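Local coordinates for protein putative MAR1 (Leishmania donovani, PDB 1X9G) that is of unknown function but belongs to the isochorismatase superfamily and may act as a hydrolase, possibly a ribonuclease, at residues V64-P69 against A85-K90; Q29-K34 against K70-I75. All coordinates share one frame; numbering follows the deposited sequence.

How the contacts relate
Contacts 1 and 2 lie at the same end of the parallel six-stranded sheet, their centres about 12 Å apart. Along the chain the order is 29-34, 64-69, 70-75, 85-90, so their segments alternate: strand 60-67 runs out through 64-69 straight into the loop segment 70-75, while 29-34 follows the neighbouring strand 21-26. Contact 1 is therefore sheet pairing at the edge strand 86-90, and contact 2 is loop packing just beyond the strand ends. Two probable hydrogen bonds join them, from His67 N to Gln29 OE1 and from Ile75 N to Glu66 OE2. Together they tie the first three strands of the isochorismatase-like fold to the loops beyond their C-terminal ends.

Contact 1: residues V64-P69 against A85-K90; sequences VTEHYP and AHLIEK
Val64 to His67 pair in parallel with Leu87 to Lys90, the two strand axes 24° apart, and the ladder carries on past the strand end, where Tyr68 N gives a hydrogen bond to Lys90 O (2.9 Å). Ile88 sits at its centre: its N donates to Val64 O and its O accepts from Glu66 N, both at 2.8 Å. On the face bearing Thr65, His67, Ile88 and Lys90, Thr65 CG2 lies beside Ile88 CD1, doubtfully close. Lys90, bent at chi2 (70°), crosses the His67 side chain at about a right angle; its NZ makes a weak bond to His67 ND1 (3.4 Å), while Lys90 O lies over one face of the imidazole. On the other face Leu87 CD1 meets Glu66 CG at 3.6 Å, and Pro69 CG rests on Glu89 OE1 (3.2 Å). For Lys90 and Thr65 the stronger polar partner is Asp27, just beyond strand 21-26, which forms a salt bridge with Lys90 NZ and accepts from Thr65 OG1; this Asp-Lys pair is consistent with that of the family's Asp-Lys-Cys triad. Ile88 packs on helix 98-102, and strand 60-67 separates edge strand 86-90 from strand 21-26.

Contact 2: residues Q29-K34 against K70-I75; sequences QEAFSK and KGLGRI
Gly73 lies against Gln29 and Glu30 with backbone angles (phi 133°, psi 118°) that are in practice open to glycine almost alone. Its CA is 4.0 Å from Glu30 N, and the bare glycine lets the backbones of the two loops come close, with Gln29 CB alongside. Polar links between them are few and weak. Glu30 N points a long, bent bond at Arg74 O (3.3 Å), and the same carbonyl oxygen receives a CA-H...O contact from Gln29 CA at 3.5 Å. Gln29 NE2 lies 3.0 Å from Gly73 O, but the bond is strongly bent and the position of that oxygen is less certain. The glutamine chain leaves the backbone with CG anti to its carbonyl carbon (chi1 -34°) and then runs extended, which carries the amide past Gly73 to strand 60-67; there OE1 accepts from His67 N, its main polar partner.

Farther out, the contact becomes apolar and more superficial. Ala31 directs its methyl at Leu72, with CB to CB at 3.9 Å, and the same Ala31 CB lies 3.7 Å from Leu72 O. Two local features shape the facing backbones: Phe32 N bonds to Gln29 O (3.2 Å) in the turn that starts segment 29-34, and Gly71 is the centre of an inverse gamma turn closed by a weak bond from Leu72 N to Lys70 O. The Ile75 side chain turns away from the facing loop and packs on Val64. Loops that meet in this way, each following one of two adjacent parallel strands, are characteristic of the C-terminal rim of an open alpha/beta sheet, here in an isochorismatase-like fold.

Contact 1: residues V64-P69 against A85-K90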
loop_
_atom_site.group_PDB
_atom_site.type_symbol
_atom_site.label_atom_id
_atom_site.label_comp_id
_atom_site.label_asym_id
_atom_site.label_seq_id
_atom_site.Cartn_x
_atom_site.Cartn_y
_atom_site.Cartn_z
ATOM N N VAL A 64 -8.168 -10.381 -28.268
ATOM C CA VAL A 64 -9.402 -10.622 -27.549
ATOM C C VAL A 64 -9.329 -12.091 -27.226
ATOM O O VAL A 64 -9.116 -12.909 -28.116
ATOM C CB VAL A 64 -10.630 -10.386 -28.468
ATOM C CG1 VAL A 64 -11.933 -10.724 -27.783
ATOM C CG2 VAL A 64 -10.643 -8.937 -29.013
ATOM N N THR A 65 -9.459 -12.435 -25.949
ATOM C CA THR A 65 -9.678 -13.837 -25.584
ATOM C C THR A 65 -11.139 -13.974 -25.163
ATOM O O THR A 65 -11.691 -13.075 -24.497
ATOM C CB THR A 65 -8.775 -14.304 -24.421
ATOM O OG1 THR A 65 -9.165 -13.606 -23.249
ATOM C CG2 THR A 65 -7.338 -14.005 -24.677
ATOM N N GLU A 66 -11.773 -15.081 -25.572
ATOM C CA GLU A 66 -13.067 -15.459 -25.024
ATOM C C GLU A 66 -12.845 -16.778 -24.332
ATOM O O GLU A 66 -12.253 -17.698 -24.904
ATOM C CB GLU A 66 -14.151 -15.667 -26.079
ATOM C CG GLU A 66 -14.058 -14.885 -27.374
ATOM C CD GLU A 66 -15.365 -14.910 -28.142
ATOM O OE1 GLU A 66 -15.724 -15.974 -28.705
ATOM O OE2 GLU A 66 -16.048 -13.867 -28.166
ATOM N N HIS A 67 -13.364 -16.863 -23.116
ATOM C CA HIS A 67 -13.214 -18.011 -22.251
ATOM C C HIS A 67 -14.472 -18.850 -22.319
ATOM O O HIS A 67 -15.567 -18.322 -22.152
ATOM C CB HIS A 67 -13.053 -17.518 -20.815
ATOM C CG HIS A 67 -12.752 -18.602 -19.846
ATOM N ND1 HIS A 67 -11.470 -19.055 -19.621
ATOM C CD2 HIS A 67 -13.567 -19.342 -19.058
ATOM C CE1 HIS A 67 -11.504 -20.012 -18.714
ATOM N NE2 HIS A 67 -12.765 -20.214 -18.365
ATOM N N TYR A 68 -14.296 -20.156 -22.533
ATOM C CA TYR A 68 -15.388 -21.113 -22.808
ATOM C C TYR A 68 -16.626 -20.442 -23.439
ATOM O O TYR A 68 -17.687 -20.382 -22.820
ATOM C CB TYR A 68 -15.737 -21.863 -21.533
ATOM C CG TYR A 68 -16.556 -23.117 -21.723
ATOM C CD1 TYR A 68 -17.862 -23.207 -21.200
ATOM C CD2 TYR A 68 -16.035 -24.223 -22.408
ATOM C CE1 TYR A 68 -18.630 -24.357 -21.364
ATOM C CE2 TYR A 68 -16.806 -25.381 -22.584
ATOM C CZ TYR A 68 -18.097 -25.439 -22.054
ATOM O OH TYR A 68 -18.850 -26.587 -22.202
ATOM N N PRO A 69 -16.472 -19.921 -24.681
ATOM C CA PRO A 69 -17.479 -19.036 -25.309
ATOM C C PRO A 69 -18.913 -19.603 -25.381
ATOM O O PRO A 69 -19.838 -19.005 -24.819
ATOM C CB PRO A 69 -16.936 -18.796 -26.722
ATOM C CG PRO A 69 -15.559 -19.274 -26.714
ATOM C CD PRO A 69 -15.310 -20.164 -25.557
ATOM N N ALA A 85 -7.791 -7.364 -35.186
ATOM C CA ALA A 85 -7.849 -8.112 -33.896
ATOM C C ALA A 85 -7.517 -9.622 -33.945
ATOM O O ALA A 85 -7.978 -10.327 -34.840
ATOM C CB ALA A 85 -9.217 -7.900 -33.207
ATOM N N HIS A 86 -6.737 -10.127 -32.985
ATOM C CA HIS A 86 -6.468 -11.567 -32.940
ATOM C C HIS A 86 -7.335 -12.199 -31.904
ATOM O O HIS A 86 -6.988 -12.286 -30.714
ATOM C CB HIS A 86 -5.017 -11.885 -32.685
ATOM C CG HIS A 86 -4.094 -11.167 -33.604
ATOM N ND1 HIS A 86 -3.518 -11.771 -34.697
ATOM C CD2 HIS A 86 -3.671 -9.878 -33.614
ATOM C CE1 HIS A 86 -2.778 -10.885 -35.343
ATOM N NE2 HIS A 86 -2.849 -9.729 -34.703
ATOM N N LEU A 87 -8.488 -12.639 -32.363
ATOM C CA LEU A 87 -9.484 -13.158 -31.482
ATOM C C LEU A 87 -9.245 -14.647 -31.213
ATOM O O LEU A 87 -9.065 -15.412 -32.132
ATOM C CB LEU A 87 -10.840 -12.798 -32.057
ATOM C CG LEU A 87 -12.143 -13.514 -31.826
ATOM C CD1 LEU A 87 -12.255 -14.157 -30.452
ATOM C CD2 LEU A 87 -13.098 -12.354 -31.967
ATOM N N ILE A 88 -9.168 -15.021 -29.928
ATOM C CA ILE A 88 -8.797 -16.379 -29.536
ATOM C C ILE A 88 -9.657 -16.875 -28.361
ATOM O O ILE A 88 -10.311 -16.092 -27.684
ATOM C CB ILE A 88 -7.196 -16.609 -29.371
ATOM C CG1 ILE A 88 -6.794 -17.073 -27.984
ATOM C CG2 ILE A 88 -6.329 -15.429 -29.847
ATOM C CD1 ILE A 88 -6.468 -15.941 -27.083
ATOM N N GLU A 89 -9.684 -18.185 -28.158
ATOM C CA GLU A 89 -10.651 -18.828 -27.250
ATOM C C GLU A 89 -9.904 -19.807 -26.363
ATOM O O GLU A 89 -8.915 -20.415 -26.783
ATOM C CB GLU A 89 -11.743 -19.580 -28.044
ATOM C CG GLU A 89 -12.700 -18.687 -28.894
ATOM C CD GLU A 89 -13.675 -19.504 -29.823
ATOM O OE1 GLU A 89 -14.264 -20.516 -29.367
ATOM O OE2 GLU A 89 -13.846 -19.127 -31.016
ATOM N N LYS A 90 -10.362 -19.991 -25.138
ATOM C CA LYS A 90 -9.659 -20.933 -24.276
ATOM C C LYS A 90 -10.427 -21.384 -23.075
ATOM O O LYS A 90 -11.537 -20.926 -22.810
ATOM C CB LYS A 90 -8.330 -20.350 -23.803
ATOM C CG LYS A 90 -8.339 -18.840 -23.522
ATOM C CD LYS A 90 -9.133 -18.421 -22.303
ATOM C CE LYS A 90 -8.488 -17.131 -21.713
ATOM N NZ LYS A 90 -9.235 -16.611 -20.525
#

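Contact 2: residues Q29-K34 against K70-I75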
loop_
_atom_site.group_PDB
_atom_site.type_symbol
_atom_site.label_atom_id
_atom_site.label_comp_id
_atom_site.label_asym_id
_atom_site.label_seq_id
_atom_site.Cartn_x
_atom_site.Cartn_y
_atom_site.Cartn_z
ATOM N N GLN A 29 -17.389 -11.002 -21.846
ATOM C CA GLN A 29 -18.418 -11.819 -22.496
ATOM C C GLN A 29 -19.785 -11.675 -21.819
ATOM O O GLN A 29 -19.910 -11.058 -20.747
ATOM C CB GLN A 29 -17.968 -13.287 -22.516
ATOM C CG GLN A 29 -16.471 -13.391 -22.667
ATOM C CD GLN A 29 -15.941 -14.775 -22.604
ATOM O OE1 GLN A 29 -14.758 -14.977 -22.329
ATOM N NE2 GLN A 29 -16.796 -15.760 -22.884
ATOM N N GLU A 30 -20.794 -12.294 -22.438
ATOM C CA GLU A 30 -22.188 -12.041 -22.127
ATOM C C GLU A 30 -22.617 -12.509 -20.742
ATOM O O GLU A 30 -23.361 -11.807 -20.071
ATOM C CB GLU A 30 -23.089 -12.595 -23.246
ATOM C CG GLU A 30 -24.600 -12.253 -23.134
ATOM C CD GLU A 30 -24.888 -10.744 -23.081
ATOM O OE1 GLU A 30 -24.331 -10.029 -22.195
ATOM O OE2 GLU A 30 -25.686 -10.284 -23.934
ATOM N N ALA A 31 -22.132 -13.665 -20.297
ATOM C CA ALA A 31 -22.488 -14.174 -18.970
ATOM C C ALA A 31 -22.239 -13.135 -17.870
ATOM O O ALA A 31 -23.010 -13.042 -16.896
ATOM C CB ALA A 31 -21.715 -15.440 -18.670
ATOM N N PHE A 32 -21.179 -12.339 -18.072
ATOM C CA PHE A 32 -20.612 -11.431 -17.088
ATOM C C PHE A 32 -21.207 -10.045 -17.079
ATOM O O PHE A 32 -21.233 -9.390 -16.041
ATOM C CB PHE A 32 -19.112 -11.301 -17.336
ATOM C CG PHE A 32 -18.341 -12.536 -17.015
ATOM C CD1 PHE A 32 -17.843 -13.337 -18.042
ATOM C CD2 PHE A 32 -18.134 -12.913 -15.670
ATOM C CE1 PHE A 32 -17.120 -14.490 -17.762
ATOM C CE2 PHE A 32 -17.423 -14.078 -15.352
ATOM C CZ PHE A 32 -16.902 -14.877 -16.410
ATOM N N SER A 33 -21.663 -9.607 -18.240
ATOM C CA SER A 33 -22.161 -8.252 -18.451
ATOM C C SER A 33 -22.985 -7.663 -17.306
ATOM O O SER A 33 -22.919 -6.459 -17.044
ATOM C CB SER A 33 -22.984 -8.228 -19.723
ATOM O OG SER A 33 -23.746 -9.426 -19.799
ATOM N N LYS A 34 -23.762 -8.516 -16.649
ATOM C CA LYS A 34 -24.679 -8.102 -15.586
ATOM C C LYS A 34 -24.084 -8.299 -14.204
ATOM O O LYS A 34 -24.541 -7.666 -13.239
ATOM C CB LYS A 34 -25.975 -8.919 -15.652
ATOM C CG LYS A 34 -26.628 -8.991 -17.026
ATOM C CD LYS A 34 -26.995 -7.593 -17.570
ATOM C CE LYS A 34 -28.293 -7.638 -18.384
ATOM N NZ LYS A 34 -29.470 -8.053 -17.558
ATOM N N LYS A 70 -19.084 -20.739 -26.061
ATOM C CA LYS A 70 -20.407 -21.348 -26.279
ATOM C C LYS A 70 -21.172 -21.610 -24.968
ATOM O O LYS A 70 -22.353 -21.265 -24.853
ATOM C CB LYS A 70 -20.293 -22.623 -27.143
ATOM C CG LYS A 70 -21.567 -23.484 -27.208
ATOM C CD LYS A 70 -22.679 -22.878 -28.108
ATOM C CE LYS A 70 -24.007 -23.694 -28.013
ATOM N NZ LYS A 70 -24.718 -23.529 -26.702
ATOM N N GLY A 71 -20.495 -22.200 -23.984
ATOM C CA GLY A 71 -21.097 -22.416 -22.672
ATOM C C GLY A 71 -21.184 -21.132 -21.869
ATOM O O GLY A 71 -20.361 -20.902 -20.973
ATOM N N LEU A 72 -22.185 -20.300 -22.192
ATOM C CA LEU A 72 -22.329 -18.941 -21.632
ATOM C C LEU A 72 -21.174 -17.934 -22.038
ATOM O O LEU A 72 -20.222 -17.686 -21.271
ATOM C CB LEU A 72 -22.564 -18.974 -20.096
ATOM C CG LEU A 72 -23.733 -19.589 -19.281
ATOM C CD1 LEU A 72 -23.784 -21.150 -19.293
ATOM C CD2 LEU A 72 -23.717 -19.054 -17.812
ATOM N N GLY A 73 -21.265 -17.407 -23.269
ATOM C CA GLY A 73 -20.694 -16.115 -23.606
ATOM C C GLY A 73 -19.867 -15.923 -24.862
ATOM O O GLY A 73 -18.785 -16.487 -24.996
ATOM N N ARG A 74 -20.361 -15.062 -25.751
ATOM C CA ARG A 74 -19.543 -14.442 -26.792
ATOM C C ARG A 74 -19.221 -12.988 -26.423
ATOM O O ARG A 74 -19.922 -12.400 -25.600
ATOM C CB ARG A 74 -20.285 -14.485 -28.122
ATOM C CG ARG A 74 -19.404 -14.635 -29.323
ATOM C CD ARG A 74 -19.888 -15.747 -30.247
ATOM N NE ARG A 74 -19.635 -15.313 -31.607
ATOM C CZ ARG A 74 -19.567 -16.096 -32.684
ATOM N NH1 ARG A 74 -19.703 -17.412 -32.600
ATOM N NH2 ARG A 74 -19.352 -15.557 -33.881
ATOM N N ILE A 75 -18.181 -12.410 -27.048
ATOM C CA ILE A 75 -17.641 -11.098 -26.658
ATOM C C ILE A 75 -18.576 -9.920 -26.929
ATOM O O ILE A 75 -18.567 -9.343 -28.008
ATOM C CB ILE A 75 -16.161 -10.837 -27.204
ATOM C CG1 ILE A 75 -15.454 -9.725 -26.399
ATOM C CG2 ILE A 75 -16.126 -10.604 -28.719
ATOM C CD1 ILE A 75 -15.001 -8.428 -27.150
#